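Local coordinates for protein sulfate transporter/antisigma-factor antagonist STAS (Planctomyces limnophilus, PDB 3T6O) that probably acts as an anti-sigma-factor antagonist, a STAS-domain protein of the kind that helps control sigma factors through their anti-sigma partners, at residues Lys50-Leu55 and Ser110-Ala115; Thr10-Val15 and Glu114-Met119; Thr16-Pro21 and Ala41-Ala46. All blocks are in the same frame, centred on the assembly; numbering follows the deposited sequence.

Contact 1. Residues Lys50-Leu55 and Ser110-Ala115; sequences KVLIDL and STKQEA
Strand 50-54, the middle strand of the STAS sheet, is covered on one face by helix 112-118, and Leu-52 meets Ala-115 and Lys-112 where the two pack. Both methyls of Leu-52 straddle the single methyl of Ala-115: CD1 lies 3.6 Å and CD2 3.7 Å from Ala-115 CB. Alanine suits this site, since its small side chain lets the helix lie close over the sheet. Leu-52 CD2 also touches the aliphatic stem of Lys-112, 3.8 Å from Lys-112 CG. Val-51 and Ile-53 face the opposite way, onto helix 63-76, in keeping with an alpha/beta fold whose sheet carries helices on both faces. At the helix start the contact turns polar. A lysine suits this border, laying its methylenes along Leu-52 while carrying its charge toward acids such as Asp-54. Its stem passes nearly at right angles across Asp-54, with Lys-112 CD 4.0 Å from Asp-54 OD2, and a bend at chi3 (61°) turns the amino group aside. Lys-112 NZ stays 4.7 Å from Asp-54 OD2; a water joins them, donating to OD2 at 2.6 Å and accepting from the lysine. The lysine's salt-bridge partner is Glu-12; Asp-54 OD1 takes the backbone N-H of Glu-56. Thr-111, the N-cap, accepts Glu-114 N at OG1 over 3.2 Å in a nearly straight bond (168°).

Contact 2. Residues Thr10-Val15 and Glu114-Met119; sequences THEAQV and EALLAM
Val-15 and Leu-116 form the dense part of this contact, where a beta hairpin leans on the C-terminal helix. Leu-116 CD2 sits against the branch point of the valine, 3.6 Å from Val-15 CB, and touches both valine methyls as well. The same methyl rests 3.8 Å from Glu-12 O, a carbonyl already engaged by Val-15 N across the turn. One turn further along, Met-119, built as selenomethionine, bends at chi3 (83°) and brings its CE to 3.8 Å from Val-15 CG1, crossing the valine at about a right angle. A flexible, unbranched chain suits this place because it can reach in beneath the hairpin. The outer side is looser. On this side Leu-116 CD1 lies across the side chain of Glu-12, 3.9 Å from Glu-12 OE1, and between the backbones a water donates to Ala-13 O at 3.0 Å and to Leu-116 O at 2.9 Å. The glutamate's carboxylate serves two partners: Thr-10 OG1 donates to the anti lone pair of OE2 over 2.9 Å, and Lys-112 pairs with the same oxygen. With an alanine here, the Thr-10 hydroxyl would probably lose its acceptor and Lys-112 its direct salt-bridge partner, with just the water-mediated link to Asp-54 remaining among the contacts described. Ala-13 and Gln-14 both have positive phi, and Val-15 N bonds back to Glu-12 O at 3.0 Å, closing a type I' turn; Glu-12 N to Val-15 O completes the pair, giving the tight two-residue connection typical of a beta hairpin, here joining antiparallel strands 8-12 and 15-19.

Contact 3. Residues Thr16-Pro21 and Ala41-Ala46; sequences TVISFP and AAMQGA
A water bridges Thr-16 and Ala-42, lying 2.8 Å from Thr-16 OG1 and donating to Ala-42 O at 2.9 Å. No direct hydrogen bond crosses between the two segments, so this water makes the polar link, and the rest is contact between small apolar groups. The two branches of Thr-16 divide the work. With chi1 at -64°, OG1 stands beside the backbone N and reaches the water, while CG2, anti to that N, turns to the alanine and lies 3.8 Å from Ala-42 O and 4.1 Å from Ala-42 CB. A threonine suits a strand at the border of the core because one branch can be hydrated as the other packs. Two residues on, Ile-18 points to the same side, and its CD1 is 4.0 Å from Ala-42 CB; the alanine methyl is thus touched by both strand residues. Met-43, built as selenomethionine, starts out pointing away from the strand, but successive bends at chi1 (-67°) and chi2 (-59°) fold the chain back and bring its CE to 4.2 Å from Ile-18 CD1. These are modest apolar contacts, and the buried surface is small. Met-43 also packs on Val-51 of the adjacent strand and on Arg-75 and Ile-76 of helix 63-76, so its side chain fills the seam between sheet and helix. Segment 41-46 takes the chain from the end of helix 29-41 toward strand 50-54, and the contact therefore lies within the beta-alpha-beta crossover that links the parallel neighbours 15-19 and 50-54.

All three contacts involve the same sheet. Contacts 1 and 2 lie side by side, their centres about 7 Å apart, beneath helix 112-118; they share Glu-114 and Ala-115 and are tied by the salt bridge from Lys-112 NZ to Glu-12 OE2, 2.8 Å. In the core beneath, Leu-52 CB packs 3.7 Å from Val-15 CG1. Contact 3 has its centre about 12 Å from each of the others and uses the opposite face of the sheet. Backbone pairing connects it to both: Ile-18 O is 2.8 Å from Asp-54 N of contact 1, and Val-17 N is 2.7 Å from Thr-10 O of contact 2. Along the chain, contact 3 is nested within the long loop closed by contact 2.

Contact 1. Residues Lys50-Leu55 and Ser110-Ala115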
ATOM      1  N   LYS A  50       1.495  21.206  13.501  1.00 21.42           N
ATOM      2  CA  LYS A  50       2.688  20.661  14.070  1.00 20.88           C
ATOM      3  C   LYS A  50       2.263  19.494  14.969  1.00 18.82           C
ATOM      4  O   LYS A  50       1.375  19.658  15.837  1.00 19.30           O
ATOM      5  CB  LYS A  50       3.399  21.765  14.867  1.00 22.03           C
ATOM      6  CG  LYS A  50       4.054  22.817  13.981  1.00 25.62           C
ATOM      7  CD  LYS A  50       4.636  23.958  14.761  1.00 30.66           C
ATOM      8  CE  LYS A  50       5.372  24.901  13.826  1.00 35.42           C
ATOM      9  NZ  LYS A  50       6.100  25.999  14.522  1.00 39.46           N
ATOM     10  N   VAL A  51       2.883  18.337  14.749  1.00 16.85           N
ATOM     11  CA  VAL A  51       2.532  17.096  15.399  1.00 16.01           C
ATOM     12  C   VAL A  51       3.818  16.428  15.926  1.00 15.97           C
ATOM     13  O   VAL A  51       4.817  16.354  15.221  1.00 17.47           O
ATOM     14  CB  VAL A  51       1.744  16.143  14.399  1.00 16.34           C
ATOM     15  CG1 VAL A  51       1.665  14.724  14.975  1.00 16.68           C
ATOM     16  CG2 VAL A  51       0.358  16.685  14.132  1.00 15.04           C
ATOM     17  N   LEU A  52       3.759  15.895  17.148  1.00 15.94           N
ATOM     18  CA  LEU A  52       4.865  15.248  17.774  1.00 15.36           C
ATOM     19  C   LEU A  52       4.394  13.914  18.234  1.00 15.74           C
ATOM     20  O   LEU A  52       3.421  13.847  18.977  1.00 17.13           O
ATOM     21  CB  LEU A  52       5.307  16.069  19.002  1.00 15.72           C
ATOM     22  CG  LEU A  52       6.459  15.487  19.841  1.00 16.27           C
ATOM     23  CD1 LEU A  52       7.752  15.309  18.952  1.00 13.84           C
ATOM     24  CD2 LEU A  52       6.729  16.391  21.080  1.00 15.97           C
ATOM     25  N   ILE A  53       5.083  12.844  17.849  1.00 15.79           N
ATOM     26  CA  ILE A  53       4.720  11.507  18.293  1.00 16.43           C
ATOM     27  C   ILE A  53       5.698  11.190  19.410  1.00 17.87           C
ATOM     28  O   ILE A  53       6.903  10.966  19.176  1.00 17.85           O
ATOM     29  CB  ILE A  53       4.882  10.467  17.175  1.00 17.14           C
ATOM     30  CG1 ILE A  53       4.253  10.988  15.879  1.00 17.82           C
ATOM     31  CG2 ILE A  53       4.318   9.097  17.583  1.00 19.33           C
ATOM     32  CD1 ILE A  53       2.769  11.223  15.956  1.00 12.46           C
ATOM     33  N   ASP A  54       5.194  11.177  20.626  1.00 17.27           N
ATOM     34  CA  ASP A  54       6.036  10.928  21.769  1.00 19.21           C
ATOM     35  C   ASP A  54       6.000   9.440  22.114  1.00 19.92           C
ATOM     36  O   ASP A  54       5.025   8.945  22.725  1.00 20.42           O
ATOM     37  CB  ASP A  54       5.597  11.792  22.935  1.00 18.70           C
ATOM     38  CG  ASP A  54       6.431  11.554  24.222  1.00 22.49           C
ATOM     39  OD1 ASP A  54       7.350  10.707  24.252  1.00 21.14           O
ATOM     40  OD2 ASP A  54       6.156  12.262  25.197  1.00 23.68           O
ATOM     41  N   LEU A  55       7.110   8.770  21.805  1.00 19.91           N
ATOM     42  CA  LEU A  55       7.172   7.317  21.855  1.00 20.65           C
ATOM     43  C   LEU A  55       7.697   6.779  23.173  1.00 22.37           C
ATOM     44  O   LEU A  55       8.054   5.604  23.259  1.00 22.33           O
ATOM     45  CB  LEU A  55       7.966   6.813  20.655  1.00 19.86           C
ATOM     46  CG  LEU A  55       7.114   6.894  19.360  1.00 21.46           C
ATOM     47  CD1 LEU A  55       7.930   6.763  18.066  1.00 21.31           C
ATOM     48  CD2 LEU A  55       6.002   5.790  19.294  1.00 19.57           C
ATOM     49  N   SER A 110      15.345  13.951  21.503  1.00 24.76           N
ATOM     50  CA  SER A 110      15.529  12.940  22.546  1.00 26.06           C
ATOM     51  C   SER A 110      14.428  12.972  23.577  1.00 24.67           C
ATOM     52  O   SER A 110      14.128  11.955  24.131  1.00 25.45           O
ATOM     53  CB  SER A 110      16.903  13.039  23.226  1.00 28.56           C
ATOM     54  OG  SER A 110      17.012  14.251  23.897  1.00 32.33           O
ATOM     55  N   THR A 111      13.827  14.133  23.814  1.00 23.77           N
ATOM     56  CA  THR A 111      12.762  14.285  24.793  1.00 23.54           C
ATOM     57  C   THR A 111      11.681  15.221  24.238  1.00 21.26           C
ATOM     58  O   THR A 111      11.921  15.986  23.307  1.00 21.29           O
ATOM     59  CB  THR A 111      13.276  14.895  26.117  1.00 24.65           C
ATOM     60  OG1 THR A 111      13.635  16.248  25.870  1.00 25.39           O
ATOM     61  CG2 THR A 111      14.521  14.143  26.700  1.00 28.43           C
ATOM     62  N   LYS A 112      10.506  15.155  24.819  1.00 19.98           N
ATOM     63  CA  LYS A 112       9.417  16.049  24.463  1.00 19.33           C
ATOM     64  C   LYS A 112       9.780  17.525  24.639  1.00 21.18           C
ATOM     65  O   LYS A 112       9.458  18.361  23.773  1.00 20.22           O
ATOM     66  CB  LYS A 112       8.162  15.748  25.298  1.00 19.54           C
ATOM     67  CG  LYS A 112       7.003  16.673  24.906  1.00 18.41           C
ATOM     68  CD  LYS A 112       5.637  16.211  25.380  1.00 21.55           C
ATOM     69  CE  LYS A 112       5.520  16.117  26.887  1.00 24.13           C
ATOM     70  NZ  LYS A 112       4.047  15.974  27.225  1.00 25.54           N
ATOM     71  N   GLN A 113      10.401  17.849  25.775  1.00 22.54           N
ATOM     72  CA  GLN A 113      10.811  19.230  26.070  1.00 24.34           C
ATOM     73  C   GLN A 113      11.700  19.774  24.966  1.00 24.34           C
ATOM     74  O   GLN A 113      11.449  20.864  24.459  1.00 24.38           O
ATOM     75  CB  GLN A 113      11.516  19.323  27.405  1.00 26.84           C
ATOM     76  CG  GLN A 113      11.913  20.742  27.838  1.00 30.42           C
ATOM     77  CD  GLN A 113      12.302  20.765  29.332  1.00 36.50           C
ATOM     78  OE1 GLN A 113      11.421  20.712  30.208  1.00 39.16           O
ATOM     79  NE2 GLN A 113      13.609  20.845  29.622  1.00 33.46           N
ATOM     80  N   GLU A 114      12.694  18.992  24.548  1.00 24.41           N
ATOM     81  CA  GLU A 114      13.562  19.400  23.448  1.00 26.08           C
ATOM     82  C   GLU A 114      12.788  19.554  22.146  1.00 24.21           C
ATOM     83  O   GLU A 114      13.014  20.496  21.367  1.00 25.76           O
ATOM     84  CB  GLU A 114      14.676  18.377  23.211  1.00 26.97           C
ATOM     85  CG  GLU A 114      15.671  18.329  24.302  1.00 34.87           C
ATOM     86  CD  GLU A 114      16.801  17.323  24.035  1.00 44.05           C
ATOM     87  OE1 GLU A 114      16.804  16.613  22.962  1.00 47.25           O
ATOM     88  OE2 GLU A 114      17.671  17.270  24.924  1.00 49.40           O
ATOM     89  N   ALA A 115      11.885  18.624  21.899  1.00 21.39           N
ATOM     90  CA  ALA A 115      11.108  18.672  20.660  1.00 21.10           C
ATOM     91  C   ALA A 115      10.253  19.941  20.608  1.00 21.01           C
ATOM     92  O   ALA A 115      10.340  20.712  19.642  1.00 20.23           O
ATOM     93  CB  ALA A 115      10.279  17.438  20.494  1.00 17.79           C
TER
HETATM   94  O   HOH W   1       3.921  13.228  26.132  1.00 29.04           O
HETATM   95  O   HOH W   2       9.264  12.454  26.268  1.00 42.05           O

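Contact 2. Residues Thr10-Val15 and Glu114-Met119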
ATOM      1  N   THR A  10      -2.647  15.518  23.453  1.00 21.27           N
ATOM      2  CA  THR A  10      -2.586  16.779  24.232  1.00 22.04           C
ATOM      3  C   THR A  10      -2.137  17.923  23.317  1.00 21.46           C
ATOM      4  O   THR A  10      -1.564  17.708  22.238  1.00 20.46           O
ATOM      5  CB  THR A  10      -1.640  16.650  25.412  1.00 23.19           C
ATOM      6  OG1 THR A  10      -0.428  16.061  24.949  1.00 23.93           O
ATOM      7  CG2 THR A  10      -2.235  15.775  26.582  1.00 22.80           C
ATOM      8  N   HIS A  11      -2.498  19.134  23.693  1.00 22.61           N
ATOM      9  CA  HIS A  11      -2.084  20.309  22.979  1.00 22.98           C
ATOM     10  C   HIS A  11      -1.101  21.037  23.848  1.00 23.77           C
ATOM     11  O   HIS A  11      -1.447  21.478  24.926  1.00 24.70           O
ATOM     12  CB  HIS A  11      -3.291  21.183  22.747  1.00 25.12           C
ATOM     13  CG  HIS A  11      -4.231  20.642  21.727  1.00 26.03           C
ATOM     14  ND1 HIS A  11      -3.898  20.536  20.398  1.00 29.01           N
ATOM     15  CD2 HIS A  11      -5.488  20.159  21.845  1.00 31.46           C
ATOM     16  CE1 HIS A  11      -4.909  19.997  19.738  1.00 33.53           C
ATOM     17  NE2 HIS A  11      -5.897  19.785  20.590  1.00 33.84           N
ATOM     18  N   GLU A  12       0.127  21.156  23.381  1.00 22.95           N
ATOM     19  CA  GLU A  12       1.192  21.734  24.167  1.00 24.53           C
ATOM     20  C   GLU A  12       1.961  22.678  23.261  1.00 23.71           C
ATOM     21  O   GLU A  12       2.510  22.265  22.251  1.00 21.02           O
ATOM     22  CB  GLU A  12       2.082  20.609  24.717  1.00 24.66           C
ATOM     23  CG  GLU A  12       1.310  19.581  25.526  1.00 28.44           C
ATOM     24  CD  GLU A  12       2.217  18.527  26.202  1.00 33.05           C
ATOM     25  OE1 GLU A  12       3.283  18.912  26.741  1.00 34.39           O
ATOM     26  OE2 GLU A  12       1.840  17.333  26.213  1.00 28.75           O
ATOM     27  N   ALA A  13       1.963  23.952  23.593  1.00 24.91           N
ATOM     28  CA  ALA A  13       2.747  24.946  22.847  1.00 26.49           C
ATOM     29  C   ALA A  13       2.494  24.889  21.308  1.00 25.32           C
ATOM     30  O   ALA A  13       3.425  24.939  20.499  1.00 24.07           O
ATOM     31  CB  ALA A  13       4.236  24.735  23.149  1.00 26.49           C
ATOM     32  N   GLN A  14       1.230  24.782  20.923  1.00 24.69           N
ATOM     33  CA  GLN A  14       0.822  24.790  19.503  1.00 25.17           C
ATOM     34  C   GLN A  14       1.183  23.559  18.737  1.00 22.92           C
ATOM     35  O   GLN A  14       1.110  23.543  17.520  1.00 22.97           O
ATOM     36  CB  GLN A  14       1.286  26.042  18.760  1.00 26.75           C
ATOM     37  CG  GLN A  14       0.803  27.244  19.487  1.00 31.64           C
ATOM     38  CD  GLN A  14       0.804  28.501  18.672  1.00 35.83           C
ATOM     39  OE1 GLN A  14       0.120  28.612  17.661  1.00 40.33           O
ATOM     40  NE2 GLN A  14       1.532  29.461  19.126  1.00 37.94           N
ATOM     41  N   VAL A  15       1.506  22.509  19.475  1.00 21.33           N
ATOM     42  CA  VAL A  15       1.831  21.233  18.913  1.00 19.35           C
ATOM     43  C   VAL A  15       0.825  20.223  19.451  1.00 19.56           C
ATOM     44  O   VAL A  15       0.456  20.292  20.621  1.00 19.53           O
ATOM     45  CB  VAL A  15       3.281  20.818  19.291  1.00 19.48           C
ATOM     46  CG1 VAL A  15       3.584  19.365  18.831  1.00 16.87           C
ATOM     47  CG2 VAL A  15       4.295  21.839  18.700  1.00 16.88           C
ATOM     48  N   GLU A 114      12.694  18.992  24.548  1.00 24.41           N
ATOM     49  CA  GLU A 114      13.562  19.400  23.448  1.00 26.08           C
ATOM     50  C   GLU A 114      12.788  19.554  22.146  1.00 24.21           C
ATOM     51  O   GLU A 114      13.014  20.496  21.367  1.00 25.76           O
ATOM     52  CB  GLU A 114      14.676  18.377  23.211  1.00 26.97           C
ATOM     53  CG  GLU A 114      15.671  18.329  24.302  1.00 34.87           C
ATOM     54  CD  GLU A 114      16.801  17.323  24.035  1.00 44.05           C
ATOM     55  OE1 GLU A 114      16.804  16.613  22.962  1.00 47.25           O
ATOM     56  OE2 GLU A 114      17.671  17.270  24.924  1.00 49.40           O
ATOM     57  N   ALA A 115      11.885  18.624  21.899  1.00 21.39           N
ATOM     58  CA  ALA A 115      11.108  18.672  20.660  1.00 21.10           C
ATOM     59  C   ALA A 115      10.253  19.941  20.608  1.00 21.01           C
ATOM     60  O   ALA A 115      10.340  20.712  19.642  1.00 20.23           O
ATOM     61  CB  ALA A 115      10.279  17.438  20.494  1.00 17.79           C
ATOM     62  N   LEU A 116       9.539  20.203  21.702  1.00 21.21           N
ATOM     63  CA  LEU A 116       8.691  21.383  21.792  1.00 22.28           C
ATOM     64  C   LEU A 116       9.418  22.720  21.625  1.00 23.37           C
ATOM     65  O   LEU A 116       8.923  23.563  20.907  1.00 24.32           O
ATOM     66  CB  LEU A 116       7.833  21.377  23.041  1.00 21.69           C
ATOM     67  CG  LEU A 116       6.779  20.278  23.110  1.00 22.53           C
ATOM     68  CD1 LEU A 116       6.140  20.365  24.522  1.00 22.79           C
ATOM     69  CD2 LEU A 116       5.701  20.318  21.944  1.00 20.66           C
ATOM     70  N   LEU A 117      10.579  22.881  22.255  1.00 26.17           N
ATOM     71  CA  LEU A 117      11.429  24.041  22.102  1.00 29.37           C
ATOM     72  C   LEU A 117      11.910  24.228  20.656  1.00 30.06           C
ATOM     73  O   LEU A 117      11.890  25.354  20.136  1.00 31.16           O
ATOM     74  CB  LEU A 117      12.642  23.969  23.059  1.00 31.72           C
ATOM     75  CG  LEU A 117      12.335  24.076  24.573  1.00 33.66           C
ATOM     76  CD1 LEU A 117      13.559  23.745  25.402  1.00 36.52           C
ATOM     77  CD2 LEU A 117      11.797  25.454  24.974  1.00 38.51           C
ATOM     78  N   ALA A 118      12.347  23.134  20.027  1.00 29.03           N
ATOM     79  CA  ALA A 118      12.797  23.187  18.640  1.00 29.71           C
ATOM     80  C   ALA A 118      11.634  23.522  17.713  1.00 29.34           C
ATOM     81  O   ALA A 118      11.811  24.265  16.781  1.00 32.44           O
ATOM     82  CB  ALA A 118      13.438  21.859  18.221  1.00 28.63           C
HETATM   83  N   MSE A 119      10.435  23.010  17.963  1.00 27.74           N
HETATM   84  CA  MSE A 119       9.298  23.294  17.087  1.00 26.94           C
HETATM   85  C   MSE A 119       8.556  24.625  17.297  1.00 29.20           C
HETATM   86  O   MSE A 119       7.586  24.882  16.592  1.00 29.93           O
HETATM   87  CB  MSE A 119       8.292  22.131  17.192  1.00 25.15           C
HETATM   88  CG  MSE A 119       8.847  20.773  16.815  1.00 23.53           C
HETATM   89 SE   MSE A 119       7.859  19.268  17.591  0.80 19.30          SE
HETATM   90  CE  MSE A 119       6.424  19.143  16.284  1.00 19.39           C
TER
HETATM   91  O   HOH W   3       6.457  24.954  20.497  1.00 33.73           O

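Contact 3. Residues Thr16-Pro21 and Ala41-Ala46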
ATOM      1  N   THR A  16       0.347  19.332  18.577  1.00 18.62           N
ATOM      2  CA  THR A  16      -0.527  18.263  18.975  1.00 18.94           C
ATOM      3  C   THR A  16       0.388  17.119  19.325  1.00 17.25           C
ATOM      4  O   THR A  16       1.131  16.621  18.451  1.00 17.30           O
ATOM      5  CB  THR A  16      -1.464  17.832  17.819  1.00 19.66           C
ATOM      6  OG1 THR A  16      -2.346  18.908  17.462  1.00 22.29           O
ATOM      7  CG2 THR A  16      -2.295  16.601  18.222  1.00 21.29           C
ATOM      8  N   VAL A  17       0.338  16.686  20.564  1.00 16.33           N
ATOM      9  CA  VAL A  17       1.270  15.707  21.046  1.00 15.95           C
ATOM     10  C   VAL A  17       0.507  14.418  21.173  1.00 16.75           C
ATOM     11  O   VAL A  17      -0.530  14.383  21.807  1.00 18.33           O
ATOM     12  CB  VAL A  17       1.884  16.093  22.434  1.00 16.67           C
ATOM     13  CG1 VAL A  17       2.831  14.996  22.926  1.00 14.92           C
ATOM     14  CG2 VAL A  17       2.659  17.454  22.381  1.00 17.54           C
ATOM     15  N   ILE A  18       1.001  13.358  20.543  1.00 16.47           N
ATOM     16  CA  ILE A  18       0.426  12.013  20.678  1.00 16.86           C
ATOM     17  C   ILE A  18       1.308  11.158  21.600  1.00 17.85           C
ATOM     18  O   ILE A  18       2.523  11.022  21.353  1.00 16.78           O
ATOM     19  CB  ILE A  18       0.401  11.298  19.313  1.00 17.78           C
ATOM     20  CG1 ILE A  18      -0.263  12.177  18.252  1.00 16.86           C
ATOM     21  CG2 ILE A  18      -0.116   9.819  19.439  1.00 17.51           C
ATOM     22  CD1 ILE A  18      -1.669  12.513  18.441  1.00 18.93           C
ATOM     23  N   SER A  19       0.725  10.616  22.661  1.00 18.21           N
ATOM     24  CA  SER A  19       1.469   9.796  23.611  1.00 20.45           C
ATOM     25  C   SER A  19       0.752   8.466  23.821  1.00 22.57           C
ATOM     26  O   SER A  19      -0.472   8.349  23.573  1.00 22.62           O
ATOM     27  CB  SER A  19       1.550  10.508  24.983  1.00 21.48           C
ATOM     28  OG  SER A  19       1.814  11.906  24.877  1.00 23.34           O
ATOM     29  N   PHE A  20       1.496   7.511  24.364  1.00 23.87           N
ATOM     30  CA  PHE A  20       1.026   6.148  24.539  1.00 26.45           C
ATOM     31  C   PHE A  20       0.963   5.693  25.992  1.00 29.50           C
ATOM     32  O   PHE A  20       1.944   5.758  26.684  1.00 29.28           O
ATOM     33  CB  PHE A  20       1.954   5.221  23.755  1.00 25.68           C
ATOM     34  CG  PHE A  20       1.956   5.531  22.303  1.00 22.56           C
ATOM     35  CD1 PHE A  20       2.671   6.601  21.827  1.00 19.18           C
ATOM     36  CD2 PHE A  20       1.170   4.811  21.439  1.00 21.38           C
ATOM     37  CE1 PHE A  20       2.609   6.947  20.513  1.00 21.16           C
ATOM     38  CE2 PHE A  20       1.103   5.150  20.111  1.00 21.83           C
ATOM     39  CZ  PHE A  20       1.822   6.210  19.640  1.00 21.97           C
ATOM     40  N   PRO A  21      -0.175   5.177  26.434  1.00 32.53           N
ATOM     41  CA  PRO A  21      -0.271   4.500  27.744  1.00 35.48           C
ATOM     42  C   PRO A  21       0.572   3.258  27.837  1.00 37.03           C
ATOM     43  O   PRO A  21       0.792   2.607  26.831  1.00 36.41           O
ATOM     44  CB  PRO A  21      -1.744   4.083  27.843  1.00 36.99           C
ATOM     45  CG  PRO A  21      -2.467   4.985  26.917  1.00 37.06           C
ATOM     46  CD  PRO A  21      -1.492   5.548  25.895  1.00 33.39           C
ATOM     47  N   ALA A  41      -7.875  11.523  13.525  1.00 23.52           N
ATOM     48  CA  ALA A  41      -8.733  12.689  13.809  1.00 25.87           C
ATOM     49  C   ALA A  41      -7.900  13.825  14.437  1.00 25.39           C
ATOM     50  O   ALA A  41      -8.207  14.973  14.222  1.00 27.32           O
ATOM     51  CB  ALA A  41      -9.978  12.312  14.717  1.00 26.73           C
ATOM     52  N   ALA A  42      -6.811  13.497  15.134  1.00 23.81           N
ATOM     53  CA  ALA A  42      -5.910  14.499  15.709  1.00 23.58           C
ATOM     54  C   ALA A  42      -5.027  15.204  14.648  1.00 23.34           C
ATOM     55  O   ALA A  42      -4.255  16.074  14.982  1.00 21.96           O
ATOM     56  CB  ALA A  42      -5.001  13.855  16.771  1.00 21.35           C
HETATM   57  N   MSE A  43      -5.125  14.829  13.378  1.00 24.65           N
HETATM   58  CA  MSE A  43      -4.269  15.422  12.372  1.00 25.25           C
HETATM   59  C   MSE A  43      -4.868  16.676  11.733  1.00 28.09           C
HETATM   60  O   MSE A  43      -4.421  17.104  10.680  1.00 30.61           O
HETATM   61  CB  MSE A  43      -4.000  14.395  11.267  1.00 25.89           C
HETATM   62  CG  MSE A  43      -3.165  13.180  11.690  1.00 23.02           C
HETATM   63 SE   MSE A  43      -1.419  13.528  12.385  0.80 18.54          SE
HETATM   64  CE  MSE A  43      -1.758  13.253  14.293  1.00 18.59           C
ATOM     65  N   GLN A  44      -5.931  17.235  12.282  1.00 30.07           N
ATOM     66  CA  GLN A  44      -6.535  18.423  11.673  1.00 32.27           C
ATOM     67  C   GLN A  44      -6.062  19.672  12.456  1.00 31.82           C
ATOM     68  O   GLN A  44      -5.138  19.589  13.234  1.00 31.39           O
ATOM     69  CB  GLN A  44      -8.040  18.205  11.555  1.00 35.02           C
ATOM     70  CG  GLN A  44      -8.381  17.010  10.501  1.00 38.47           C
ATOM     71  CD  GLN A  44      -7.773  17.252   9.062  1.00 43.16           C
ATOM     72  OE1 GLN A  44      -7.061  16.385   8.474  1.00 41.88           O
ATOM     73  NE2 GLN A  44      -8.024  18.457   8.524  1.00 44.28           N
ATOM     74  N   GLY A  45      -6.557  20.850  12.195  1.00 33.31           N
ATOM     75  CA  GLY A  45      -5.968  22.005  12.886  1.00 33.13           C
ATOM     76  C   GLY A  45      -5.601  23.088  11.914  1.00 34.58           C
ATOM     77  O   GLY A  45      -5.338  22.821  10.754  1.00 33.15           O
ATOM     78  N   ALA A  46      -5.595  24.324  12.393  1.00 36.12           N
ATOM     79  CA  ALA A  46      -5.204  25.447  11.569  1.00 38.47           C
ATOM     80  C   ALA A  46      -3.763  25.275  11.130  1.00 37.94           C
ATOM     81  O   ALA A  46      -2.925  24.824  11.906  1.00 35.82           O
ATOM     82  CB  ALA A  46      -5.375  26.789  12.335  1.00 40.95           C
TER
HETATM   83  O   HOH W   4      -4.974  18.144  16.878  1.00 36.41           O